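Local coordinates for protein 2-hydroxyisobutyryl-CoA synthetase (Aquincola tertiaricarbonis, PDB 6HE0) that belongs to the ANL superfamily of AMP-binding enzymes and carries adenosine monophosphate and coenzyme A among its bound ligands, at residues D99-Q104 / R133-G138; G126-T131 / F172-G177; A49-L54 / S80-L85. All coordinates share one frame; numbering follows the deposited sequence.

Interaction 1: residues D99-Q104 / R133-G138; sequences DLRESQ and RPTAFG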
loop_
_atom_site.group_PDB
_atom_site.type_symbol
_atom_site.label_atom_id
_atom_site.label_comp_id
_atom_site.label_asym_id
_atom_site.label_seq_id
_atom_site.Cartn_x
_atom_site.Cartn_y
_atom_site.Cartn_z
ATOM N N ASP A 99 -8.718 26.212 7.332
ATOM C CA ASP A 99 -8.803 27.040 6.119
ATOM C C ASP A 99 -8.711 26.125 4.899
ATOM O O ASP A 99 -9.453 26.294 3.921
ATOM C CB ASP A 99 -7.635 28.040 6.042
ATOM C CG ASP A 99 -7.420 28.934 7.234
ATOM O OD1 ASP A 99 -8.415 29.246 7.935
ATOM O OD2 ASP A 99 -6.276 29.375 7.431
ATOM N N LEU A 100 -7.795 25.142 4.977
ATOM C CA LEU A 100 -7.546 24.174 3.927
ATOM C C LEU A 100 -8.813 23.350 3.644
ATOM O O LEU A 100 -9.174 23.141 2.481
ATOM C CB LEU A 100 -6.379 23.290 4.374
ATOM C CG LEU A 100 -5.018 23.469 3.683
ATOM C CD1 LEU A 100 -4.691 24.924 3.379
ATOM C CD2 LEU A 100 -3.922 22.789 4.455
ATOM N N ARG A 101 -9.530 22.978 4.721
ATOM C CA ARG A 101 -10.769 22.218 4.687
ATOM C C ARG A 101 -11.908 23.017 4.026
ATOM O O ARG A 101 -12.664 22.452 3.218
ATOM C CB ARG A 101 -11.117 21.725 6.102
ATOM C CG ARG A 101 -12.170 20.640 6.133
ATOM C CD ARG A 101 -12.147 19.850 7.422
ATOM N NE ARG A 101 -13.441 19.860 8.123
ATOM C CZ ARG A 101 -14.514 19.139 7.781
ATOM N NH1 ARG A 101 -15.626 19.217 8.499
ATOM N NH2 ARG A 101 -14.484 18.351 6.710
ATOM N N GLU A 102 -11.976 24.332 4.306
ATOM C CA GLU A 102 -12.979 25.255 3.762
ATOM C C GLU A 102 -12.734 25.549 2.285
ATOM O O GLU A 102 -13.691 25.667 1.504
ATOM C CB GLU A 102 -12.990 26.561 4.558
ATOM C CG GLU A 102 -14.330 26.881 5.206
ATOM C CD GLU A 102 -14.882 25.827 6.153
ATOM O OE1 GLU A 102 -15.980 25.295 5.864
ATOM O OE2 GLU A 102 -14.217 25.521 7.172
ATOM N N SER A 103 -11.450 25.665 1.901
ATOM C CA SER A 103 -11.057 25.929 0.518
ATOM C C SER A 103 -11.531 24.750 -0.389
ATOM O O SER A 103 -12.085 24.982 -1.465
ATOM C CB SER A 103 -9.547 26.143 0.435
ATOM O OG SER A 103 -9.125 26.301 -0.909
ATOM N N GLN A 104 -11.367 23.496 0.105
ATOM C CA GLN A 104 -11.774 22.267 -0.573
ATOM C C GLN A 104 -13.293 22.104 -0.645
ATOM O O GLN A 104 -13.794 21.565 -1.624
ATOM C CB GLN A 104 -11.115 21.050 0.081
ATOM C CG GLN A 104 -9.609 20.944 -0.228
ATOM C CD GLN A 104 -9.032 19.580 -0.012
ATOM O OE1 GLN A 104 -9.733 18.573 0.074
ATOM N NE2 GLN A 104 -7.721 19.505 -0.011
ATOM N N ARG A 133 -17.017 16.092 4.459
ATOM C CA ARG A 133 -16.102 15.818 3.361
ATOM C C ARG A 133 -14.631 15.769 3.841
ATOM O O ARG A 133 -14.127 16.795 4.302
ATOM C CB ARG A 133 -16.305 16.867 2.248
ATOM C CG ARG A 133 -15.656 16.497 0.921
ATOM C CD ARG A 133 -15.439 17.708 0.036
ATOM N NE ARG A 133 -14.505 17.403 -1.051
ATOM C CZ ARG A 133 -13.178 17.489 -0.956
ATOM N NH1 ARG A 133 -12.607 17.891 0.182
ATOM N NH2 ARG A 133 -12.411 17.168 -1.989
ATOM N N PRO A 134 -13.920 14.610 3.744
ATOM C CA PRO A 134 -12.515 14.576 4.204
ATOM C C PRO A 134 -11.588 15.273 3.218
ATOM O O PRO A 134 -11.891 15.350 2.026
ATOM C CB PRO A 134 -12.201 13.071 4.365
ATOM C CG PRO A 134 -13.530 12.349 4.148
ATOM C CD PRO A 134 -14.330 13.286 3.252
ATOM N N THR A 135 -10.470 15.803 3.731
ATOM C CA THR A 135 -9.545 16.559 2.902
ATOM C C THR A 135 -8.673 15.650 2.087
ATOM O O THR A 135 -8.137 14.661 2.607
ATOM C CB THR A 135 -8.745 17.594 3.719
ATOM O OG1 THR A 135 -7.732 16.929 4.466
ATOM C CG2 THR A 135 -9.628 18.424 4.632
ATOM N N ALA A 136 -8.531 16.001 0.799
ATOM C CA ALA A 136 -7.724 15.235 -0.141
ATOM C C ALA A 136 -6.402 15.929 -0.466
ATOM O O ALA A 136 -6.319 17.174 -0.520
ATOM C CB ALA A 136 -8.514 14.981 -1.431
ATOM N N PHE A 137 -5.369 15.113 -0.687
ATOM C CA PHE A 137 -4.088 15.606 -1.172
ATOM C C PHE A 137 -4.002 15.225 -2.656
ATOM O O PHE A 137 -4.254 14.084 -3.004
ATOM C CB PHE A 137 -2.898 14.992 -0.406
ATOM C CG PHE A 137 -2.826 15.315 1.066
ATOM C CD1 PHE A 137 -3.085 16.600 1.529
ATOM C CD2 PHE A 137 -2.470 14.343 1.988
ATOM C CE1 PHE A 137 -2.984 16.903 2.886
ATOM C CE2 PHE A 137 -2.388 14.645 3.350
ATOM C CZ PHE A 137 -2.643 15.922 3.788
ATOM N N GLY A 138 -3.667 16.182 -3.497
ATOM C CA GLY A 138 -3.460 15.974 -4.928
ATOM C C GLY A 138 -2.012 16.315 -5.180
ATOM O O GLY A 138 -1.634 17.490 -5.145
HETATM O O HOH W 1 -13.788 19.720 2.515
#
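R101 and T135 mark the closest approach of the two backbones, with their CA atoms 6.1 Å apart where helix 97-106 passes the loop that leads into strand 136-140. The buried side chain of Q104 shows how one carboxamide can read both polar groups of a backbone residue. Its OE1 accepts a nearly straight bond from A136 N (2.9 Å, 170° at the hydrogen), while its NE2 donates to A136 O at 2.8 Å. A second donor, R133 NH1, reaches Q104 OE1 at 3.0 Å, so two in-plane lone-pair bonds grip this oxygen and, with the NE2 bond, fix the rotation of the amide. The R133 guanidinium stands steeply to that amide, 79° between planes, and Q104 O lies over its face; R133 NH2 goes on to P109 O. Q104 NE2 also meets Y113 OH. Beside this polar cluster R101 supplies its aliphatic part, CG lying 3.7 Å from T135 CG2, as the two side chains cross almost perpendicularly. A water links the helix to R133, donating to R101 O and accepting from R133 NH1. In the fold, helix 97-106 also packs on helix 66-75 through F67, strand 136-140 pairs antiparallel with strand 121-126, and W209 of the second subunit touches P134 and A136.

Interaction 2: residues G126-T131 / F172-G177; sequences GTSGTT and FSLYMG. With COA (coenzyme A), chain D.
G126 meets L174 through their backbones: G126 N donates to L174 O at 3.0 Å, a straight bond (166° at the hydrogen) whose donor sits 34° off the carbonyl plane. The carbonyl of the same glycine turns to a water, which donates to G126 O at 2.7 Å and accepts from M176 N, so one residue holds the opposing chain at two points. L174 leans its CB and CD2 over this backbone. T127 directs its side chain away from the contact, where OG1 is bonded to T135 OG1 and the side chain comes within about 4 Å of a bound adenosine monophosphate; its CA borders the edge of the Y175 ring, 4.2 Å from CE1. S128 turns inward. With OG beside its own backbone N (chi1 -74°), the hydroxyl lies in the plane of the Y175 ring, and S128 OG is 2.7 Å from Y175 OH. G129 then bends the chain away, its backbone bonding to V445. The tyrosine ring also touches the coenzyme A pantetheine arm, Y175 CE2 lying 3.3 Å from O9P, and R205 of the second subunit packs on both S128 and Y175. The Gly-, Ser- and Thr-rich run is consistent with the phosphate-binding loop of ANL enzymes. Its chemistry here, a backbone bond, a water bridge and paired hydroxyls, implies that a loop beside the nucleotide is tied by polar contacts to a segment that touches the bound coenzyme A.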
loop_
_atom_site.group_PDB
_atom_site.type_symbol
_atom_site.label_atom_id
_atom_site.label_comp_id
_atom_site.label_asym_id
_atom_site.label_seq_id
_atom_site.Cartn_x
_atom_site.Cartn_y
_atom_site.Cartn_z
ATOM N N GLY A 126 -4.858 11.554 1.209
ATOM C CA GLY A 126 -5.722 12.373 2.034
ATOM C C GLY A 126 -5.565 12.100 3.499
ATOM O O GLY A 126 -4.600 11.459 3.934
ATOM N N THR A 127 -6.532 12.594 4.262
ATOM C CA THR A 127 -6.595 12.412 5.715
ATOM C C THR A 127 -7.970 11.913 6.125
ATOM O O THR A 127 -8.891 11.861 5.317
ATOM C CB THR A 127 -6.226 13.706 6.472
ATOM O OG1 THR A 127 -7.154 14.731 6.130
ATOM C CG2 THR A 127 -4.792 14.172 6.196
ATOM N N SER A 128 -8.070 11.483 7.373
ATOM C CA SER A 128 -9.282 11.057 8.055
ATOM C C SER A 128 -9.404 12.025 9.217
ATOM O O SER A 128 -8.554 12.911 9.378
ATOM C CB SER A 128 -9.118 9.637 8.599
ATOM O OG SER A 128 -9.174 8.656 7.576
ATOM N N GLY A 129 -10.409 11.819 10.052
ATOM C CA GLY A 129 -10.536 12.580 11.276
ATOM C C GLY A 129 -11.647 13.581 11.320
ATOM O O GLY A 129 -11.949 14.079 12.390
ATOM N N THR A 130 -12.224 13.931 10.190
ATOM C CA THR A 130 -13.284 14.913 10.234
ATOM C C THR A 130 -14.597 14.355 9.753
ATOM O O THR A 130 -14.641 13.506 8.847
ATOM C CB THR A 130 -12.900 16.220 9.488
ATOM O OG1 THR A 130 -12.690 15.932 8.102
ATOM C CG2 THR A 130 -11.672 16.912 10.079
ATOM N N THR A 131 -15.681 14.883 10.341
ATOM C CA THR A 131 -17.048 14.629 9.903
ATOM C C THR A 131 -17.180 15.399 8.563
ATOM O O THR A 131 -16.386 16.312 8.288
ATOM C CB THR A 131 -18.057 15.160 10.935
ATOM O OG1 THR A 131 -17.761 16.535 11.221
ATOM C CG2 THR A 131 -18.109 14.306 12.213
ATOM N N PHE A 172 -0.502 1.203 3.711
ATOM C CA PHE A 172 -0.458 1.849 2.409
ATOM C C PHE A 172 -1.905 2.120 2.010
ATOM O O PHE A 172 -2.652 1.220 1.622
ATOM C CB PHE A 172 0.260 0.990 1.369
ATOM C CG PHE A 172 1.757 1.042 1.453
ATOM C CD1 PHE A 172 2.469 2.042 0.799
ATOM C CD2 PHE A 172 2.459 0.092 2.187
ATOM C CE1 PHE A 172 3.859 2.113 0.903
ATOM C CE2 PHE A 172 3.847 0.153 2.291
ATOM C CZ PHE A 172 4.541 1.170 1.657
ATOM N N SER A 173 -2.323 3.356 2.207
ATOM C CA SER A 173 -3.692 3.795 1.962
ATOM C C SER A 173 -3.651 5.327 1.677
ATOM O O SER A 173 -2.766 5.778 0.939
ATOM C CB SER A 173 -4.577 3.436 3.164
ATOM O OG SER A 173 -5.933 3.749 2.903
ATOM N N LEU A 174 -4.566 6.111 2.276
ATOM C CA LEU A 174 -4.628 7.580 2.134
ATOM C C LEU A 174 -3.382 8.313 2.667
ATOM O O LEU A 174 -3.012 9.343 2.124
ATOM C CB LEU A 174 -5.822 8.130 2.943
ATOM C CG LEU A 174 -7.208 7.741 2.491
ATOM C CD1 LEU A 174 -8.228 8.012 3.607
ATOM C CD2 LEU A 174 -7.571 8.431 1.166
ATOM N N TYR A 175 -2.812 7.840 3.773
ATOM C CA TYR A 175 -1.769 8.529 4.525
ATOM C C TYR A 175 -0.426 8.548 3.811
ATOM O O TYR A 175 -0.019 7.552 3.221
ATOM C CB TYR A 175 -1.691 7.964 5.967
ATOM C CG TYR A 175 -3.091 7.736 6.522
ATOM C CD1 TYR A 175 -4.055 8.749 6.484
ATOM C CD2 TYR A 175 -3.496 6.472 6.942
ATOM C CE1 TYR A 175 -5.378 8.506 6.859
ATOM C CE2 TYR A 175 -4.799 6.234 7.365
ATOM C CZ TYR A 175 -5.734 7.258 7.336
ATOM O OH TYR A 175 -7.015 7.014 7.767
ATOM N N MET A 176 0.247 9.734 3.851
ATOM C CA MET A 176 1.513 10.007 3.166
ATOM C C MET A 176 2.736 9.307 3.742
ATOM O O MET A 176 3.697 9.084 3.008
ATOM C CB MET A 176 1.766 11.517 3.096
ATOM C CG MET A 176 0.768 12.267 2.271
ATOM S SD MET A 176 0.812 11.722 0.559
ATOM C CE MET A 176 2.372 12.406 -0.031
ATOM N N GLY A 177 2.687 8.961 5.023
ATOM C CA GLY A 177 3.773 8.324 5.764
ATOM C C GLY A 177 4.472 7.192 5.039
ATOM O O GLY A 177 5.647 7.308 4.662
HETATM N N1A COA D . 0.810 0.552 12.272
HETATM C C2A COA D . 0.781 -0.742 11.937
HETATM N N3A COA D . -0.104 -1.680 12.295
HETATM C C4A COA D . -1.035 -1.183 13.117
HETATM C C5A COA D . -1.132 0.126 13.557
HETATM C C6A COA D . -0.148 1.031 13.094
HETATM N N6A COA D . -0.135 2.329 13.378
HETATM N N7A COA D . -2.209 0.275 14.420
HETATM C C8A COA D . -2.713 -0.933 14.498
HETATM N N9A COA D . -2.062 -1.862 13.727
HETATM C C1B COA D . -2.412 -3.278 13.562
HETATM C C2B COA D . -2.734 -3.974 14.879
HETATM O O2B COA D . -1.537 -4.287 15.581
HETATM C C3B COA D . -3.642 -5.112 14.398
HETATM O O3B COA D . -2.902 -6.226 13.860
HETATM P P3B COA D . -2.509 -7.510 14.686
HETATM O O7A COA D . -2.425 -8.627 13.765
HETATM O O8A COA D . -1.208 -7.132 15.297
HETATM O O9A COA D . -3.517 -7.699 15.810
HETATM C C4B COA D . -4.389 -4.506 13.208
HETATM O O4B COA D . -3.575 -3.396 12.756
HETATM C C5B COA D . -5.788 -4.033 13.521
HETATM O O5B COA D . -5.684 -3.177 14.688
HETATM P P1A COA D . -6.852 -2.210 15.192
HETATM O O1A COA D . -6.490 -1.495 16.437
HETATM O O2A COA D . -8.159 -2.918 15.360
HETATM O O3A COA D . -7.033 -1.281 13.912
HETATM P P2A COA D . -7.076 0.265 13.539
HETATM O O4A COA D . -8.438 0.734 13.821
HETATM O O5A COA D . -6.029 1.000 14.362
HETATM O O6A COA D . -6.632 0.313 12.007
HETATM C CBP COA D . -4.599 0.963 10.838
HETATM C CCP COA D . -5.281 -0.091 11.714
HETATM C CDP COA D . -3.123 0.621 10.607
HETATM C CEP COA D . -5.330 0.975 9.483
HETATM C CAP COA D . -4.736 2.335 11.553
HETATM O OAP COA D . -4.197 2.355 12.872
HETATM C C9P COA D . -4.227 3.527 10.751
HETATM O O9P COA D . -4.784 3.862 9.710
HETATM N N8P COA D . -3.169 4.186 11.219
HETATM C C7P COA D . -2.601 5.282 10.448
HETATM C C6P COA D . -1.653 6.082 11.237
HETATM C C5P COA D . -0.227 5.816 10.838
HETATM O O5P COA D . 0.265 4.691 10.931
HETATM N N4P COA D . 0.459 6.888 10.449
HETATM C C3P COA D . 1.900 7.017 10.596
HETATM C C2P COA D . 2.686 6.554 9.386
HETATM S S1P COA D . 4.044 5.646 10.163
HETATM O O HOH W 2 -2.031 11.731 4.803
#

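Interaction 3: residues A49-L54 / S80-L85; sequences AILGRL and SQLKSL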
loop_
_atom_site.group_PDB
_atom_site.type_symbol
_atom_site.label_atom_id
_atom_site.label_comp_id
_atom_site.label_asym_id
_atom_site.label_seq_id
_atom_site.Cartn_x
_atom_site.Cartn_y
_atom_site.Cartn_z
ATOM N N ALA A 49 19.599 32.300 0.560
ATOM C CA ALA A 49 19.038 31.491 -0.517
ATOM C C ALA A 49 17.564 31.116 -0.249
ATOM O O ALA A 49 16.735 31.143 -1.174
ATOM C CB ALA A 49 19.886 30.249 -0.732
ATOM N N ILE A 50 17.233 30.847 1.018
ATOM C CA ILE A 50 15.871 30.487 1.439
ATOM C C ILE A 50 14.928 31.690 1.224
ATOM O O ILE A 50 13.797 31.501 0.768
ATOM C CB ILE A 50 15.864 29.940 2.895
ATOM C CG1 ILE A 50 16.490 28.510 2.940
ATOM C CG2 ILE A 50 14.444 29.988 3.537
ATOM C CD1 ILE A 50 16.912 27.989 4.338
ATOM N N LEU A 51 15.414 32.915 1.519
ATOM C CA LEU A 51 14.679 34.161 1.312
ATOM C C LEU A 51 14.382 34.293 -0.190
ATOM O O LEU A 51 13.233 34.512 -0.575
ATOM C CB LEU A 51 15.552 35.336 1.764
ATOM C CG LEU A 51 14.923 36.569 2.435
ATOM C CD1 LEU A 51 15.742 37.806 2.106
ATOM C CD2 LEU A 51 13.424 36.768 2.096
ATOM N N GLY A 52 15.416 34.102 -1.013
ATOM C CA GLY A 52 15.305 34.128 -2.461
ATOM C C GLY A 52 14.224 33.178 -2.928
ATOM O O GLY A 52 13.360 33.574 -3.721
ATOM N N ARG A 53 14.224 31.930 -2.373
ATOM C CA ARG A 53 13.222 30.898 -2.696
ATOM C C ARG A 53 11.814 31.285 -2.253
ATOM O O ARG A 53 10.880 31.178 -3.049
ATOM C CB ARG A 53 13.592 29.523 -2.113
ATOM C CG ARG A 53 12.594 28.387 -2.491
ATOM C CD ARG A 53 12.387 28.201 -4.010
ATOM N NE ARG A 53 13.662 28.068 -4.728
ATOM C CZ ARG A 53 14.355 26.941 -4.821
ATOM N NH1 ARG A 53 15.524 26.926 -5.442
ATOM N NH2 ARG A 53 13.880 25.818 -4.302
ATOM N N LEU A 54 11.671 31.749 -1.010
ATOM C CA LEU A 54 10.403 32.176 -0.404
ATOM C C LEU A 54 9.687 33.169 -1.297
ATOM O O LEU A 54 8.468 33.058 -1.472
ATOM C CB LEU A 54 10.649 32.806 0.980
ATOM C CG LEU A 54 10.279 32.057 2.279
ATOM C CD1 LEU A 54 9.846 30.625 2.084
ATOM C CD2 LEU A 54 11.350 32.211 3.319
ATOM N N SER A 80 5.697 41.635 -3.115
ATOM C CA SER A 80 6.648 42.757 -3.159
ATOM C C SER A 80 7.133 43.193 -1.748
ATOM O O SER A 80 8.249 43.701 -1.626
ATOM C CB SER A 80 6.050 43.945 -3.908
ATOM O OG SER A 80 4.866 44.414 -3.285
ATOM N N GLN A 81 6.302 42.965 -0.691
ATOM C CA GLN A 81 6.605 43.320 0.711
ATOM C C GLN A 81 7.502 42.288 1.412
ATOM O O GLN A 81 7.849 42.488 2.581
ATOM C CB GLN A 81 5.316 43.587 1.531
ATOM C CG GLN A 81 4.460 44.746 1.002
ATOM C CD GLN A 81 3.064 44.723 1.578
ATOM O OE1 GLN A 81 2.205 43.926 1.186
ATOM N NE2 GLN A 81 2.789 45.619 2.503
ATOM N N LEU A 82 7.865 41.174 0.709
ATOM C CA LEU A 82 8.743 40.128 1.259
ATOM C C LEU A 82 10.205 40.495 0.959
ATOM O O LEU A 82 10.708 40.175 -0.122
ATOM C CB LEU A 82 8.360 38.733 0.698
ATOM C CG LEU A 82 9.193 37.496 1.122
ATOM C CD1 LEU A 82 9.292 37.371 2.624
ATOM C CD2 LEU A 82 8.616 36.212 0.533
ATOM N N LYS A 83 10.868 41.219 1.894
ATOM C CA LYS A 83 12.265 41.657 1.707
ATOM C C LYS A 83 13.271 40.933 2.608
ATOM O O LYS A 83 14.461 40.921 2.297
ATOM C CB LYS A 83 12.422 43.186 1.844
ATOM C CG LYS A 83 11.359 44.022 1.152
ATOM C CD LYS A 83 11.762 44.424 -0.251
ATOM C CE LYS A 83 10.938 45.584 -0.772
ATOM N NZ LYS A 83 11.296 46.879 -0.124
ATOM N N SER A 84 12.797 40.326 3.705
ATOM C CA SER A 84 13.619 39.613 4.689
ATOM C C SER A 84 12.826 38.500 5.349
ATOM O O SER A 84 11.605 38.494 5.251
ATOM C CB SER A 84 14.089 40.589 5.772
ATOM O OG SER A 84 13.033 40.929 6.656
ATOM N N LEU A 85 13.501 37.604 6.089
ATOM C CA LEU A 85 12.830 36.526 6.835
ATOM C C LEU A 85 11.966 37.122 7.976
ATOM O O LEU A 85 10.989 36.503 8.395
ATOM C CB LEU A 85 13.842 35.501 7.384
ATOM C CG LEU A 85 14.667 34.703 6.361
ATOM C CD1 LEU A 85 15.872 34.063 7.023
ATOM C CD2 LEU A 85 13.829 33.634 5.677
#
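L82 inserts its isobutyl group against the backbone of L54, and from there residues 82-85 run past helix 43-64. L82 swings CG to the side opposite its backbone N (chi1 178°), which brings CD2 to 3.7 Å from L54 C, over the helix backbone, while CD1 faces L51 CD2 at 4.2 Å. The carbonyl of L82 is taken by Q55 NE2, which gives this apolar contact a polar margin. K83 sends its side chain away from the helix; its carbonyl is what meets the helix, K83 O lying 3.4 Å from L51 CD1, while its amide bonds to D87 OD2. S84 likewise contributes backbone, its carbonyl carbon lying 3.7 Å from L51 CD2. The hydroxyl of S84 has another task, capping D87 N at the start of helix 85-91. L85 opens that helix and returns to apolar packing. Its CD2 comes to 3.7 Å from L54 CD2, the two side chains crossing at about a right angle, and the same methyl reaches I50 CG2 at 4.3 Å. Thus L51 is laid along the turn between L82 and L85, while L54 receives both leucines. F88 adds to the L54 and L82 side, and Y305 of strand 304-310 touches I50, L54 and L85. Such a layout exemplifies a serine N-cap at a loop-to-helix junction, here placed so that apolar residues before and at the start of helix 85-91 pack on the long helix 43-64 of the N-terminal helical region.

Along the chain interaction 3 closes before interaction 1 opens, whereas interactions 1 and 2 alternate their segments. The latter two are neighbours, their centres 12 Å apart, and they join directly: T127 N lies 3.1 Å from T135 O, probably a hydrogen bond, at the end of the two-stranded antiparallel sheet 121-126/136-140. A helix, a strand pair and a ligand-contacting segment are thereby joined in space, and both contacts touch the second subunit. Interaction 3 sits apart, its centre 28 Å from that of interaction 1 and 33 Å from that of interaction 2, where helix 43-64 meets the loop before helix 85-91, beside strand 304-310. The chain thus separates peripheral apolar packing from a polar network near the ligands and the dimer interface.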